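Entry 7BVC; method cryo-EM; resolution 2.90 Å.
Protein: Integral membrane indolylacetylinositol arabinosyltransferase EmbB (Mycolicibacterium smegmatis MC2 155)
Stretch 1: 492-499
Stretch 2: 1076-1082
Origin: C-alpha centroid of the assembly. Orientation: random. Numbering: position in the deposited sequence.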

# COMPACT_ATOMS: atom_id res chain seq x y z
N THR B 492 -7.70 23.58 12.91
CA THR B 492 -6.46 22.85 12.68
C THR B 492 -6.31 21.69 13.66
O THR B 492 -5.86 20.61 13.27
CB THR B 492 -5.26 23.79 12.79
OG1 THR B 492 -5.43 24.89 11.89
CG2 THR B 492 -3.98 23.05 12.43
N ARG B 493 -6.68 21.90 14.92
CA ARG B 493 -6.68 20.81 15.89
C ARG B 493 -7.58 19.68 15.43
O ARG B 493 -7.21 18.50 15.52
CB ARG B 493 -7.12 21.33 17.26
CG ARG B 493 -7.26 20.24 18.31
CD ARG B 493 -7.99 20.76 19.54
NE ARG B 493 -9.42 20.90 19.30
CZ ARG B 493 -10.33 19.97 19.58
NH1 ARG B 493 -9.95 18.82 20.11
NH2 ARG B 493 -11.61 20.19 19.32
N ILE B 494 -8.77 20.01 14.94
CA ILE B 494 -9.70 18.98 14.47
C ILE B 494 -9.10 18.21 13.30
O ILE B 494 -9.05 16.98 13.30
CB ILE B 494 -11.05 19.61 14.08
CG1 ILE B 494 -11.71 20.25 15.29
CG2 ILE B 494 -11.97 18.57 13.48
CD1 ILE B 494 -13.04 20.90 14.98
N ARG B 495 -8.63 18.94 12.27
CA ARG B 495 -8.10 18.29 11.08
C ARG B 495 -6.87 17.45 11.38
O ARG B 495 -6.63 16.44 10.71
CB ARG B 495 -7.77 19.34 10.02
CG ARG B 495 -8.97 20.09 9.49
CD ARG B 495 -8.54 21.29 8.67
NE ARG B 495 -9.67 21.92 7.99
CZ ARG B 495 -9.94 21.77 6.70
NH1 ARG B 495 -9.17 21.01 5.94
NH2 ARG B 495 -10.99 22.38 6.17
N THR B 496 -6.08 17.85 12.38
CA THR B 496 -4.90 17.07 12.73
C THR B 496 -5.27 15.84 13.56
O THR B 496 -4.69 14.77 13.37
CB THR B 496 -3.90 17.94 13.49
OG1 THR B 496 -3.64 19.13 12.73
CG2 THR B 496 -2.60 17.19 13.71
N ALA B 497 -6.24 15.98 14.46
CA ALA B 497 -6.62 14.86 15.31
C ALA B 497 -7.41 13.81 14.54
O ALA B 497 -7.40 12.63 14.93
CB ALA B 497 -7.43 15.36 16.50
N ILE B 498 -8.09 14.19 13.46
CA ILE B 498 -8.95 13.27 12.72
C ILE B 498 -8.38 12.95 11.34
O ILE B 498 -8.07 11.80 11.04
CB ILE B 498 -10.39 13.82 12.60
CG1 ILE B 498 -11.13 13.67 13.92
CG2 ILE B 498 -11.15 13.10 11.51
CD1 ILE B 498 -12.54 14.16 13.86
N GLY B 499 -8.22 13.97 10.49
CA GLY B 499 -7.94 13.74 9.10
C GLY B 499 -6.57 13.14 8.88
O GLY B 499 -5.75 13.03 9.80
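Stretch 2 (1076-1082) GPLRIRP

An extended segment can pack against a helix through its side chains. A segment near the C-terminus of EmbB, Gly 1076 to Pro 1082, illustrates the principle. It forms no regular helix or strand; its backbone is largely extended, with a kink at Ile 1080, where psi drops to -60°. It runs in the same general sense as the helix of residues 492-497, passing Arg 493 at Pro 1077 and reaching Ala 497 at Arg 1081.

The centre of the contact is Ile 1080; Ile 1080 CA lies 7.6 Å from Ile 494 CA. Its CB points toward the helix, and its m, t rotamer sends the two branches to different neighbours: Ile 1080 CD1 meets Ile 494 CG1 at 3.6 Å, and Ile 1080 CG2 meets Ile 498 CD1 at 3.6 Å. The two helix-side isoleucines lie four residues apart, about one helical turn. Both direct CB sideways, yet the m, t conformation of each brings its end nearer the segment. Ile 494 CD1 thereby also lies 3.6 Å from Leu 1078 CD1; the leucine points toward the helix with chi1 at -94°, between wells, and chi2 t.

Arginines border this apolar patch. Arg 493 extends through t, t before chi3 turns p, and its guanidinium lays one face over Pro 1077, with Arg 493 NH2 4.1 Å from Pro 1077 CB. Arg 493 NH2 also stands 3.3 Å from Leu 1078 N, but both are donors and no hydrogen bond results. Arg 1081, m, t, m, instead presents its guanidinium edge to the helix: Arg 1081 NH1 donates to Ala 497 O at 2.5 Å, a weak bond because the angle is only 116°. Between Leu 1078 and Ile 1080, which point toward the helix, Arg 1079 points away, as expected where the chain is extended; at the kink the alternation lapses, and Arg 1081 points toward the helix as Ile 1080 does.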

# COMPACT_ATOMS: atom_id res chain seq x y z
N GLY B 1076 -14.41 26.65 24.45
CA GLY B 1076 -14.04 25.30 24.81
C GLY B 1076 -13.90 24.42 23.59
O GLY B 1076 -14.33 24.78 22.48
N PRO B 1077 -13.30 23.25 23.76
CA PRO B 1077 -13.08 22.36 22.62
C PRO B 1077 -14.39 21.76 22.12
O PRO B 1077 -15.43 21.81 22.77
CB PRO B 1077 -12.16 21.28 23.19
CG PRO B 1077 -12.47 21.26 24.64
CD PRO B 1077 -12.78 22.68 25.01
N LEU B 1078 -14.31 21.19 20.92
CA LEU B 1078 -15.43 20.48 20.33
C LEU B 1078 -15.40 19.01 20.72
O LEU B 1078 -14.37 18.47 21.12
CB LEU B 1078 -15.41 20.62 18.80
CG LEU B 1078 -16.25 21.75 18.20
CD1 LEU B 1078 -16.15 21.74 16.69
CD2 LEU B 1078 -17.69 21.61 18.64
N ARG B 1079 -16.55 18.36 20.59
CA ARG B 1079 -16.67 16.93 20.88
C ARG B 1079 -16.26 16.16 19.63
O ARG B 1079 -16.95 16.21 18.61
CB ARG B 1079 -18.10 16.59 21.30
CG ARG B 1079 -18.20 15.35 22.18
CD ARG B 1079 -18.40 14.11 21.34
NE ARG B 1079 -18.30 12.89 22.14
CZ ARG B 1079 -18.14 11.68 21.62
NH1 ARG B 1079 -18.06 10.62 22.41
NH2 ARG B 1079 -18.08 11.52 20.30
N ILE B 1080 -15.13 15.46 19.71
CA ILE B 1080 -14.53 14.80 18.55
C ILE B 1080 -14.55 13.28 18.71
O ILE B 1080 -15.13 12.57 17.90
CB ILE B 1080 -13.09 15.32 18.31
CG1 ILE B 1080 -13.13 16.70 17.67
CG2 ILE B 1080 -12.32 14.36 17.43
CD1 ILE B 1080 -11.76 17.22 17.30
N ARG B 1081 -13.91 12.77 19.76
CA ARG B 1081 -13.75 11.34 19.98
C ARG B 1081 -14.08 11.01 21.43
O ARG B 1081 -14.00 11.88 22.30
CB ARG B 1081 -12.32 10.89 19.65
CG ARG B 1081 -12.01 10.83 18.17
CD ARG B 1081 -10.59 10.35 17.93
NE ARG B 1081 -9.65 11.02 18.82
CZ ARG B 1081 -8.61 11.73 18.41
NH1 ARG B 1081 -8.37 11.88 17.11
NH2 ARG B 1081 -7.80 12.30 19.29
N PRO B 1082 -14.45 9.75 21.71
CA PRO B 1082 -14.72 9.35 23.09
C PRO B 1082 -13.45 9.16 23.92
O PRO B 1082 -12.36 9.25 23.36
CB PRO B 1082 -15.46 8.02 22.93
CG PRO B 1082 -14.94 7.47 21.65
CD PRO B 1082 -14.72 8.66 20.76